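Long-range contacts in S-adenosyl-L-methionine-dependent 2-deoxy-scyllo-inosamine dehydrogenase (Bacillus circulans, PDB 4M7S), which catalyses the radical S-adenosyl-L-methionine-dependent two-electron oxidation of 2-deoxy-scyllo-inosamine to amino-dideoxy-scyllo-inosose in butirosin biosynthesis, using two [4Fe-4S] clusters: residues V10-Q15 with I57-Y62; C16-W21 with N92-T97; T33-P38 with C68-L73; K111-Q116 with K138-D143. All coordinates share one frame; numbering follows the deposited sequence. Where two conformers were deposited one is given.

Contact 1 of 4, residues V10-Q15 with I57-Y62; sequences VEVNSQ and ISFHFY. With SF4 (iron/sulfur cluster), chain C.
Glu11 lies against Phe61 along its aliphatic stem, CG standing 3.6 Å from Phe61 CB. Its CG is anti to the backbone N (chi1 -163°), and the extended chain beyond it carries the carboxylate to the ring edge, where Glu11 OE2 approaches Phe61 CD2 to 3.6 Å. Glu11 OE2 lies near the ring plane, and the carboxylate is turned 83° from the ring; one face of the ring is taken by Tyr62 CD2, over its centre. The other carboxylate oxygen, OE1, is bonded to the backbone N of Val180. Val12 also makes an edge approach, with CG1 near the plane of the Phe59 ring and 4.0 Å from its CD1, while Val12 CG2 packs 3.5 Å from Phe59 O. At the start of the pair, Val10 N donates to Ser58 O (2.8 Å, 161°), and Val10 CG2 rests 4.2 Å from Ile57 CD1. Further along, water takes over: one molecule donates to Asn13 O at 2.6 Å and accepts from Phe61 N. Near the end of 57-62 the cluster comes close, its S2 being 3.7 Å from Tyr62 O. The buried pair thus marks the C-terminal ends of neighbouring parallel strands 7-10 and 56-58, where the chains part into loops that line the [4Fe-4S] site of the AdoMet radical fold.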
# COMPACT_ATOMS: atom_id res chain seq x y z
N VAL A 10 -4.14 0.10 1.00
CA VAL A 10 -5.28 -0.63 1.55
C VAL A 10 -5.68 -1.80 0.64
O VAL A 10 -6.06 -1.60 -0.52
CB VAL A 10 -6.46 0.31 1.75
CG1 VAL A 10 -7.58 -0.39 2.51
CG2 VAL A 10 -6.02 1.56 2.52
N GLU A 11 -5.60 -3.01 1.17
CA GLU A 11 -6.03 -4.19 0.43
C GLU A 11 -7.56 -4.30 0.42
O GLU A 11 -8.13 -5.12 1.14
CB GLU A 11 -5.41 -5.45 1.04
CG GLU A 11 -5.44 -6.68 0.14
CD GLU A 11 -4.81 -7.90 0.80
OE1 GLU A 11 -4.85 -8.00 2.05
OE2 GLU A 11 -4.28 -8.76 0.05
N VAL A 12 -8.22 -3.48 -0.39
CA VAL A 12 -9.69 -3.52 -0.46
C VAL A 12 -10.20 -4.83 -1.07
O VAL A 12 -11.36 -5.20 -0.91
CB VAL A 12 -10.28 -2.29 -1.18
CG1 VAL A 12 -9.79 -1.01 -0.51
CG2 VAL A 12 -9.90 -2.29 -2.67
N ASN A 13 -9.32 -5.55 -1.77
CA ASN A 13 -9.63 -6.92 -2.15
C ASN A 13 -8.34 -7.68 -2.39
O ASN A 13 -7.34 -7.10 -2.82
CB ASN A 13 -10.54 -6.98 -3.37
CG ASN A 13 -9.82 -6.64 -4.64
OD1 ASN A 13 -9.41 -5.49 -4.84
ND2 ASN A 13 -9.65 -7.63 -5.52
N SER A 14 -8.35 -8.98 -2.13
CA SER A 14 -7.10 -9.75 -2.11
C SER A 14 -6.84 -10.54 -3.39
O SER A 14 -5.73 -11.02 -3.61
CB SER A 14 -7.12 -10.71 -0.92
OG SER A 14 -8.19 -11.62 -1.05
N GLN A 15 -7.86 -10.71 -4.22
CA GLN A 15 -7.70 -11.50 -5.44
C GLN A 15 -7.18 -10.62 -6.57
O GLN A 15 -7.50 -9.44 -6.66
CB GLN A 15 -9.00 -12.19 -5.88
CG GLN A 15 -8.82 -13.14 -7.09
CD GLN A 15 -10.08 -13.91 -7.50
OE1 GLN A 15 -11.19 -13.36 -7.54
NE2 GLN A 15 -9.91 -15.19 -7.83
N ILE A 57 -3.10 7.70 -0.73
CA ILE A 57 -3.78 6.45 -0.41
C ILE A 57 -3.92 5.60 -1.67
O ILE A 57 -4.41 6.07 -2.70
CB ILE A 57 -5.16 6.70 0.29
CG1 ILE A 57 -5.89 5.38 0.54
CG2 ILE A 57 -6.04 7.66 -0.53
CD1 ILE A 57 -7.02 5.50 1.57
N SER A 58 -3.44 4.35 -1.61
CA SER A 58 -3.66 3.40 -2.70
C SER A 58 -4.51 2.19 -2.26
O SER A 58 -4.66 1.95 -1.06
CB SER A 58 -2.34 2.95 -3.34
OG SER A 58 -1.33 2.75 -2.38
N PHE A 59 -5.06 1.46 -3.23
CA PHE A 59 -6.08 0.45 -2.97
C PHE A 59 -5.69 -0.96 -3.40
O PHE A 59 -6.55 -1.80 -3.69
CB PHE A 59 -7.38 0.84 -3.67
CG PHE A 59 -7.85 2.21 -3.31
CD1 PHE A 59 -8.68 2.40 -2.21
CD2 PHE A 59 -7.45 3.31 -4.05
CE1 PHE A 59 -9.13 3.66 -1.87
CE2 PHE A 59 -7.87 4.59 -3.70
CZ PHE A 59 -8.72 4.76 -2.62
N HIS A 60 -4.37 -1.22 -3.39
CA HIS A 60 -3.74 -2.43 -3.98
C HIS A 60 -2.60 -2.98 -3.10
O HIS A 60 -1.59 -2.30 -2.91
CB HIS A 60 -3.14 -2.03 -5.34
CG HIS A 60 -2.46 -3.14 -6.09
ND1 HIS A 60 -2.68 -3.37 -7.43
CD2 HIS A 60 -1.54 -4.06 -5.71
CE1 HIS A 60 -1.95 -4.39 -7.84
NE2 HIS A 60 -1.25 -4.83 -6.81
N PHE A 61 -2.73 -4.21 -2.58
CA PHE A 61 -1.62 -4.77 -1.81
C PHE A 61 -1.02 -5.78 -2.77
O PHE A 61 0.03 -5.53 -3.38
CB PHE A 61 -2.10 -5.43 -0.51
CG PHE A 61 -0.99 -6.00 0.33
CD1 PHE A 61 0.28 -5.43 0.31
CD2 PHE A 61 -1.21 -7.12 1.12
CE1 PHE A 61 1.31 -5.96 1.06
CE2 PHE A 61 -0.18 -7.67 1.88
CZ PHE A 61 1.09 -7.09 1.85
N TYR A 62 -1.69 -6.91 -2.94
CA TYR A 62 -1.29 -7.87 -3.98
C TYR A 62 -2.51 -8.35 -4.76
O TYR A 62 -2.52 -9.46 -5.31
CB TYR A 62 -0.53 -9.04 -3.38
CG TYR A 62 0.92 -8.73 -3.08
CD1 TYR A 62 1.90 -8.86 -4.06
CD2 TYR A 62 1.31 -8.29 -1.82
CE1 TYR A 62 3.23 -8.58 -3.79
CE2 TYR A 62 2.63 -8.00 -1.54
CZ TYR A 62 3.58 -8.15 -2.53
OH TYR A 62 4.90 -7.86 -2.24
FE1 SF4 C . -1.70 -9.54 -10.15
FE2 SF4 C . 0.47 -10.07 -11.59
FE3 SF4 C . 0.66 -9.98 -8.95
FE4 SF4 C . 0.23 -7.67 -10.30
S1 SF4 C . 2.12 -8.97 -10.39
S2 SF4 C . -0.86 -8.33 -8.40
S3 SF4 C . -1.07 -8.42 -12.05
S4 SF4 C . -0.54 -11.54 -10.16
O HOH W 1 -6.82 -4.30 -4.08
O HOH W 2 -5.09 -5.75 -3.02

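Contact 2 of 4, residues C16-W21 with N92-T97; sequences CNRTCW and NGDFLT. With SF4 (iron/sulfur cluster), chain C.
Asn92 ND2 lies 3.5 Å from Cys16 SG, the thiolate sulfur that binds one iron of the cluster at a Cys16 SG to FE1 distance of 2.4 Å. Cys20 SG binds a second iron, and Cys23 is the third cysteine of the CxxxCxxC motif. Around Cys16 SG a second contact comes from within its own loop, Arg18 N donating to it at 3.3 Å. One step out, Asn92 and Asn17 meet tip to tip with amide planes 81° apart, ND2 of Asn92 donating to OD1 of Asn17 at 2.8 Å (164°). Asn17 then passes the link on: its ND2 donates to the anti lone pair of Asp94 OD2, 2.8 Å away. That same oxygen forms a salt bridge with Arg18 NE (2.7 Å), and Asp94 OD1 accepts from Arg18 NH2 at 2.8 Å, so three donors grip one carboxylate. Asp94 N in turn donates to Asn92 OD1 (3.1 Å), an Asx turn that links the donor Asn92 to the acceptor Asp94. The whole network joins the cysteine loop after strand 7-10 to the turn between strand 86-91 and helix 98-107, whose N-cap is Thr97; Arg18 also touches Gln116 of strand 111-116.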
# COMPACT_ATOMS: atom_id res chain seq x y z
N CYS A 16 -6.35 -11.21 -7.42
CA CYS A 16 -6.01 -10.61 -8.69
C CYS A 16 -6.37 -11.56 -9.82
O CYS A 16 -6.33 -12.78 -9.64
CB CYS A 16 -4.52 -10.31 -8.77
SG CYS A 16 -4.10 -9.66 -10.38
N ASN A 17 -6.72 -11.02 -10.99
CA ASN A 17 -7.14 -11.85 -12.11
C ASN A 17 -5.97 -12.51 -12.82
O ASN A 17 -6.15 -13.45 -13.60
CB ASN A 17 -7.98 -11.05 -13.11
CG ASN A 17 -7.23 -9.87 -13.68
OD1 ASN A 17 -6.90 -8.92 -12.96
ND2 ASN A 17 -6.96 -9.91 -14.99
N ARG A 18 -4.76 -12.02 -12.56
CA ARG A 18 -3.59 -12.59 -13.20
C ARG A 18 -2.86 -13.59 -12.30
O ARG A 18 -3.16 -13.71 -11.11
CB ARG A 18 -2.65 -11.49 -13.72
CG ARG A 18 -3.17 -10.85 -14.99
CD ARG A 18 -2.20 -9.86 -15.60
NE ARG A 18 -2.81 -9.16 -16.73
CZ ARG A 18 -2.81 -9.62 -17.98
NH1 ARG A 18 -2.22 -10.76 -18.28
NH2 ARG A 18 -3.40 -8.91 -18.94
N THR A 19 -1.90 -14.29 -12.89
CA THR A 19 -1.26 -15.41 -12.23
C THR A 19 0.26 -15.29 -12.30
O THR A 19 0.95 -16.30 -12.35
CB THR A 19 -1.67 -16.73 -12.90
OG1 THR A 19 -1.36 -16.65 -14.30
CG2 THR A 19 -3.17 -16.98 -12.73
N CYS A 20 0.76 -14.06 -12.30
CA CYS A 20 2.18 -13.80 -12.54
C CYS A 20 3.08 -14.63 -11.62
O CYS A 20 3.00 -14.55 -10.39
CB CYS A 20 2.49 -12.31 -12.38
SG CYS A 20 1.42 -11.25 -13.39
N TRP A 21 3.94 -15.46 -12.23
CA TRP A 21 4.73 -16.39 -11.44
C TRP A 21 5.75 -15.67 -10.55
O TRP A 21 6.15 -16.20 -9.52
CB TRP A 21 5.41 -17.44 -12.32
CG TRP A 21 5.73 -18.71 -11.56
CD1 TRP A 21 6.97 -19.26 -11.37
CD2 TRP A 21 4.80 -19.55 -10.85
NE1 TRP A 21 6.86 -20.40 -10.61
CE2 TRP A 21 5.55 -20.60 -10.28
CE3 TRP A 21 3.41 -19.51 -10.66
CZ2 TRP A 21 4.94 -21.61 -9.52
CZ3 TRP A 21 2.82 -20.51 -9.91
CH2 TRP A 21 3.58 -21.55 -9.35
N ASN A 92 -3.53 -3.61 -13.06
CA ASN A 92 -3.00 -4.29 -14.25
C ASN A 92 -3.69 -3.83 -15.53
O ASN A 92 -3.26 -4.18 -16.63
CB ASN A 92 -3.02 -5.82 -14.14
CG ASN A 92 -4.41 -6.39 -13.89
OD1 ASN A 92 -5.42 -5.84 -14.35
ND2 ASN A 92 -4.46 -7.48 -13.13
N GLY A 93 -4.76 -3.05 -15.37
CA GLY A 93 -5.44 -2.45 -16.51
C GLY A 93 -6.51 -3.30 -17.19
O GLY A 93 -7.28 -2.77 -18.00
N ASP A 94 -6.58 -4.59 -16.88
CA ASP A 94 -7.49 -5.49 -17.60
C ASP A 94 -8.97 -5.14 -17.43
O ASP A 94 -9.82 -5.54 -18.23
CB ASP A 94 -7.26 -6.94 -17.18
CG ASP A 94 -5.83 -7.39 -17.44
OD1 ASP A 94 -5.18 -6.82 -18.33
OD2 ASP A 94 -5.38 -8.32 -16.74
N PHE A 95 -9.28 -4.41 -16.36
CA PHE A 95 -10.65 -3.98 -16.08
C PHE A 95 -10.87 -2.48 -16.29
O PHE A 95 -11.97 -1.98 -16.11
CB PHE A 95 -11.04 -4.36 -14.65
CG PHE A 95 -11.26 -5.83 -14.45
CD1 PHE A 95 -12.52 -6.38 -14.64
CD2 PHE A 95 -10.22 -6.66 -14.08
CE1 PHE A 95 -12.74 -7.74 -14.47
CE2 PHE A 95 -10.42 -8.03 -13.91
CZ PHE A 95 -11.68 -8.57 -14.11
N LEU A 96 -9.81 -1.77 -16.68
CA LEU A 96 -9.87 -0.32 -16.83
C LEU A 96 -10.42 0.13 -18.18
O LEU A 96 -9.67 0.49 -19.08
CB LEU A 96 -8.49 0.31 -16.59
CG LEU A 96 -8.47 1.83 -16.42
CD1 LEU A 96 -9.42 2.25 -15.30
CD2 LEU A 96 -7.06 2.31 -16.13
N THR A 97 -11.75 0.12 -18.32
CA THR A 97 -12.38 0.68 -19.50
C THR A 97 -12.32 2.19 -19.40
O THR A 97 -11.94 2.73 -18.36
CB THR A 97 -13.86 0.26 -19.59
OG1 THR A 97 -14.54 0.67 -18.40
CG2 THR A 97 -13.99 -1.25 -19.76
FE1 SF4 C . -1.70 -9.54 -10.15
FE2 SF4 C . 0.47 -10.07 -11.59
FE3 SF4 C . 0.66 -9.98 -8.95
FE4 SF4 C . 0.23 -7.67 -10.30
S1 SF4 C . 2.12 -8.97 -10.39
S2 SF4 C . -0.86 -8.33 -8.40
S3 SF4 C . -1.07 -8.42 -12.05
S4 SF4 C . -0.54 -11.54 -10.16

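Contact 3 of 4, residues T33-P38 with C68-L73; sequences TGEMDP and CKNLDL. With IMD (imidazole), chain F.
Glu35 reaches the backbone of Lys69 with a first torsion of -119°, which sets CG away from the staggered positions; beyond CG the chain runs extended to the carboxylate. The contact ties together two loops that each lead into a helix flanking the parallel part of the sheet in the AdoMet radical fold: 33-38 runs into helix 38-50, and 68-73 runs through a type I turn (Cys68 to Leu71) into helix 71-81. Asp37 is the N-cap of the first helix, its OD1 accepting from Ala39 N, whereas Asn70 holds the N-cap position of the second without a capping bond from its side chain.

The carboxylate straddles one N-H. Lys69 N donates to Glu35 OE2 at 3.2 Å, nearly straight (164°) but from 41° above the carboxylate plane, and makes a weaker bond to Glu35 OE1 at 3.0 Å. The lysine's ammonium adds no salt bridge, since Lys69 NZ stays 4.1 Å from Glu35 OE1, although the opposite charges may still attract weakly. The lysine stem passes the glutamate obliquely, and the modelled approach of Lys69 CG to Glu35 OE1, 3.0 Å, is short enough to be doubtful. Nearby, Pro38 CG and CD lie near Asn70 ND2 in loose contact. A water bridges the two loops: it donates to Glu35 OE1 at 2.6 Å and to the carbonyl O of Met36 (selenomethionine here) at 2.9 Å, while accepting from Asn70 ND2 at 2.9 Å.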
# COMPACT_ATOMS: atom_id res chain seq x y z
N THR A 33 -9.96 -13.21 3.27
CA THR A 33 -11.10 -13.41 2.38
C THR A 33 -10.89 -12.68 1.06
O THR A 33 -9.84 -12.07 0.85
CB THR A 33 -12.42 -12.94 3.04
OG1 THR A 33 -12.42 -11.51 3.17
CG2 THR A 33 -12.60 -13.58 4.41
N GLY A 34 -11.89 -12.75 0.18
CA GLY A 34 -11.83 -12.05 -1.09
C GLY A 34 -11.89 -10.53 -0.95
O GLY A 34 -11.01 -9.81 -1.43
N GLU A 35 -12.92 -10.02 -0.28
CA GLU A 35 -13.05 -8.57 -0.21
C GLU A 35 -13.10 -7.98 1.19
O GLU A 35 -13.60 -8.59 2.13
CB GLU A 35 -14.25 -8.09 -1.01
CG GLU A 35 -13.84 -7.16 -2.11
CD GLU A 35 -14.92 -6.99 -3.13
OE1 GLU A 35 -15.81 -6.15 -2.89
OE2 GLU A 35 -14.88 -7.70 -4.16
N MSE A 36 -12.57 -6.76 1.30
CA MSE A 36 -12.60 -6.08 2.58
C MSE A 36 -14.04 -5.76 2.99
O MSE A 36 -14.82 -5.25 2.19
CB MSE A 36 -11.76 -4.81 2.56
CG MSE A 36 -11.79 -4.07 3.89
SE MSE A 36 -10.65 -2.51 3.97
CE MSE A 36 -8.91 -3.41 4.03
N ASP A 37 -14.39 -6.09 4.23
CA ASP A 37 -15.67 -5.70 4.82
C ASP A 37 -15.84 -4.17 4.70
O ASP A 37 -14.97 -3.43 5.14
CB ASP A 37 -15.71 -6.13 6.30
CG ASP A 37 -17.08 -5.95 6.94
OD1 ASP A 37 -17.88 -5.13 6.46
OD2 ASP A 37 -17.35 -6.62 7.96
N PRO A 38 -16.94 -3.71 4.08
CA PRO A 38 -17.15 -2.26 3.98
C PRO A 38 -17.18 -1.57 5.34
O PRO A 38 -16.78 -0.41 5.44
CB PRO A 38 -18.53 -2.15 3.29
CG PRO A 38 -19.10 -3.55 3.26
CD PRO A 38 -17.93 -4.48 3.31
N CYS A 68 -12.60 -5.08 -7.01
CA CYS A 68 -13.34 -4.82 -5.78
C CYS A 68 -14.74 -4.35 -6.14
O CYS A 68 -14.90 -3.35 -6.84
CB CYS A 68 -12.63 -3.73 -4.97
SG CYS A 68 -13.47 -3.30 -3.44
N LYS A 69 -15.76 -5.06 -5.67
CA LYS A 69 -17.12 -4.71 -6.05
C LYS A 69 -17.59 -3.41 -5.40
O LYS A 69 -18.54 -2.79 -5.88
CB LYS A 69 -18.10 -5.87 -5.79
CG LYS A 69 -18.46 -6.15 -4.34
CD LYS A 69 -19.20 -7.49 -4.25
CE LYS A 69 -20.04 -7.63 -2.98
NZ LYS A 69 -19.25 -7.96 -1.75
N ASN A 70 -16.90 -3.00 -4.34
CA ASN A 70 -17.25 -1.77 -3.61
C ASN A 70 -16.29 -0.64 -3.92
O ASN A 70 -16.27 0.35 -3.19
CB ASN A 70 -17.20 -2.01 -2.10
CG ASN A 70 -18.39 -2.79 -1.60
OD1 ASN A 70 -19.53 -2.46 -1.90
ND2 ASN A 70 -18.13 -3.82 -0.81
N LEU A 71 -15.51 -0.77 -4.99
CA LEU A 71 -14.48 0.23 -5.27
C LEU A 71 -15.02 1.67 -5.37
O LEU A 71 -14.46 2.58 -4.77
CB LEU A 71 -13.66 -0.13 -6.51
CG LEU A 71 -12.49 0.84 -6.69
CD1 LEU A 71 -11.47 0.68 -5.56
CD2 LEU A 71 -11.83 0.69 -8.06
N ASP A 72 -16.10 1.88 -6.11
CA ASP A 72 -16.64 3.23 -6.27
C ASP A 72 -17.02 3.84 -4.93
O ASP A 72 -16.71 5.00 -4.66
CB ASP A 72 -17.86 3.25 -7.19
CG ASP A 72 -17.52 2.98 -8.65
OD1 ASP A 72 -16.32 2.84 -8.98
OD2 ASP A 72 -18.45 2.91 -9.48
N LEU A 73 -17.70 3.04 -4.11
CA LEU A 73 -18.08 3.41 -2.76
C LEU A 73 -16.85 3.82 -1.95
O LEU A 73 -16.82 4.88 -1.32
CB LEU A 73 -18.75 2.20 -2.09
CG LEU A 73 -19.63 2.26 -0.84
CD1 LEU A 73 -19.04 1.41 0.25
CD2 LEU A 73 -19.94 3.67 -0.36
N1 IMD F . -19.67 -6.35 8.73
C2 IMD F . -20.93 -5.96 8.43
N3 IMD F . -21.79 -6.65 9.21
C4 IMD F . -21.08 -7.48 10.01
C5 IMD F . -19.74 -7.29 9.70
O HOH W 3 -15.47 -4.93 -0.61

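Contact 4 of 4, residues K111-Q116 with K138-D143; sequences KFIVTQ and KVVYLD
Lys138 O accepts from Phe112 N over a modelled 2.5 Å, short enough that the exact length is doubtful, and also lies at the edge of the Phe112 ring. This opens a parallel beta pairing in the AdoMet radical sheet: 139-143 is an outermost strand, 111-116 is its inner neighbour, and the axes of the two segments are inclined by 24°. Val139 points to the same face as Phe112, CG2 meeting Phe112 CB at 3.9 Å, on the side covered by helix 98-107. Val140 turns to the other face and uses both backbone atoms, its N donating to Phe112 O at 2.6 Å and its O accepting from Val114 N. On that face Val140 CG2 lies 3.5 Å from Lys111 CE, closer than usual carbon contact. Tyr141 returns to the Val139 side, its CG set off the staggered positions (chi1 -91°). The ring lies beside Val114, with CE1 3.5 Å from Val114 CG1, and Val139 CG1 sits over one ring face toward the rim. Leu142 N donates to Val114 O, and Leu142 CD1 packs 3.8 Å from Ile113 CG2. The last bond, Gln116 N to Leu142 O, is longer at 3.1 Å. Asp143, its OD1 bonded to Ser145 OG, runs side by side with Gln116; it is poorly ordered, so the modelled 3.2 Å from its OD2 to Gln116 CG is doubtful.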
# COMPACT_ATOMS: atom_id res chain seq x y z
N LYS A 111 -4.72 9.62 -9.88
CA LYS A 111 -3.73 8.99 -10.74
C LYS A 111 -3.97 7.50 -10.91
O LYS A 111 -4.28 6.80 -9.94
CB LYS A 111 -2.32 9.24 -10.19
CG LYS A 111 -1.19 8.95 -11.16
CD LYS A 111 0.05 9.68 -10.70
CE LYS A 111 1.28 9.33 -11.52
NZ LYS A 111 2.55 9.90 -10.96
N PHE A 112 -3.82 7.03 -12.15
CA PHE A 112 -3.85 5.60 -12.46
C PHE A 112 -2.46 5.17 -12.93
O PHE A 112 -1.91 5.74 -13.87
CB PHE A 112 -4.87 5.31 -13.56
CG PHE A 112 -6.29 5.69 -13.21
CD1 PHE A 112 -6.76 6.97 -13.43
CD2 PHE A 112 -7.16 4.74 -12.68
CE1 PHE A 112 -8.09 7.32 -13.11
CE2 PHE A 112 -8.49 5.07 -12.36
CZ PHE A 112 -8.95 6.36 -12.58
N ILE A 113 -1.91 4.17 -12.25
CA ILE A 113 -0.64 3.58 -12.66
C ILE A 113 -1.00 2.24 -13.25
O ILE A 113 -1.35 1.32 -12.51
CB ILE A 113 0.29 3.32 -11.46
CG1 ILE A 113 0.34 4.52 -10.51
CG2 ILE A 113 1.68 2.90 -11.95
CD1 ILE A 113 0.90 5.76 -11.12
N VAL A 114 -0.95 2.13 -14.57
CA VAL A 114 -1.34 0.88 -15.21
C VAL A 114 -0.10 0.05 -15.55
O VAL A 114 0.84 0.56 -16.17
CB VAL A 114 -2.16 1.11 -16.49
CG1 VAL A 114 -2.56 -0.22 -17.11
CG2 VAL A 114 -3.39 1.95 -16.20
N THR A 115 -0.11 -1.22 -15.15
CA THR A 115 0.97 -2.12 -15.49
C THR A 115 0.47 -3.32 -16.29
O THR A 115 -0.23 -4.18 -15.76
CB THR A 115 1.69 -2.64 -14.22
OG1 THR A 115 1.83 -1.57 -13.28
CG2 THR A 115 3.07 -3.18 -14.57
N GLN A 116 0.81 -3.35 -17.58
CA GLN A 116 0.55 -4.54 -18.39
C GLN A 116 1.39 -5.68 -17.81
O GLN A 116 2.62 -5.59 -17.77
CB GLN A 116 0.94 -4.29 -19.84
CG GLN A 116 0.88 -5.53 -20.72
CD GLN A 116 -0.53 -6.08 -20.85
OE1 GLN A 116 -1.49 -5.31 -20.91
NE2 GLN A 116 -0.66 -7.40 -20.88
N LYS A 138 -3.62 11.49 -16.10
CA LYS A 138 -3.73 10.79 -14.84
C LYS A 138 -3.44 9.30 -15.02
O LYS A 138 -3.57 8.52 -14.09
CB LYS A 138 -5.13 10.99 -14.24
CG LYS A 138 -5.41 12.43 -13.84
CD LYS A 138 -6.64 12.55 -12.95
CE LYS A 138 -6.77 13.96 -12.40
NZ LYS A 138 -6.78 14.95 -13.50
N VAL A 139 -3.03 8.92 -16.23
CA VAL A 139 -2.65 7.53 -16.48
C VAL A 139 -1.17 7.39 -16.76
O VAL A 139 -0.64 7.95 -17.73
CB VAL A 139 -3.43 6.90 -17.65
CG1 VAL A 139 -2.78 5.58 -18.06
CG2 VAL A 139 -4.88 6.65 -17.26
N VAL A 140 -0.49 6.64 -15.91
CA VAL A 140 0.88 6.26 -16.22
C VAL A 140 0.86 4.79 -16.62
O VAL A 140 0.34 3.95 -15.88
CB VAL A 140 1.82 6.50 -15.03
CG1 VAL A 140 3.23 6.03 -15.38
CG2 VAL A 140 1.84 7.99 -14.67
N TYR A 141 1.40 4.51 -17.80
CA TYR A 141 1.45 3.16 -18.34
C TYR A 141 2.84 2.56 -18.18
O TYR A 141 3.80 3.05 -18.77
CB TYR A 141 1.11 3.18 -19.83
CG TYR A 141 -0.36 2.98 -20.14
CD1 TYR A 141 -0.99 1.78 -19.83
CD2 TYR A 141 -1.10 3.98 -20.75
CE1 TYR A 141 -2.33 1.59 -20.12
CE2 TYR A 141 -2.44 3.80 -21.05
CZ TYR A 141 -3.05 2.60 -20.73
OH TYR A 141 -4.38 2.40 -21.01
N LEU A 142 2.94 1.52 -17.37
CA LEU A 142 4.17 0.75 -17.28
C LEU A 142 3.94 -0.60 -17.94
O LEU A 142 2.79 -1.02 -18.15
CB LEU A 142 4.58 0.54 -15.83
CG LEU A 142 4.67 1.81 -14.98
CD1 LEU A 142 4.86 1.46 -13.53
CD2 LEU A 142 5.82 2.65 -15.48
N ASP A 143 5.03 -1.27 -18.26
CA ASP A 143 4.98 -2.66 -18.69
C ASP A 143 6.05 -3.41 -17.92
O ASP A 143 7.23 -3.06 -17.98
CB ASP A 143 5.20 -2.78 -20.20
CG ASP A 143 4.91 -4.19 -20.73
OD1 ASP A 143 5.77 -5.08 -20.59
OD2 ASP A 143 3.81 -4.40 -21.29

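Contact 1 is the buried one, its centre about 7 Å from the centre of the chain, whereas contacts 2 and 3 are surface contacts and contact 4 is partly buried. Contacts 1, 2 and 3 each take a piece of the chain between strand 7-10 and helix 38-50; contacts 1 and 4 reach the same sheet. Chemistry follows place: contact 1 relies on side-chain packing and bridging waters, contact 2 on charged and amide groups beside the cluster that contact 1 also touches, contact 3 on one carboxylate and a water, and contact 4 on regular backbone bonds at the sheet edge. Ser14 joins contact 1 to contact 3, and Asn92 packs on Thr115 between contacts 2 and 4.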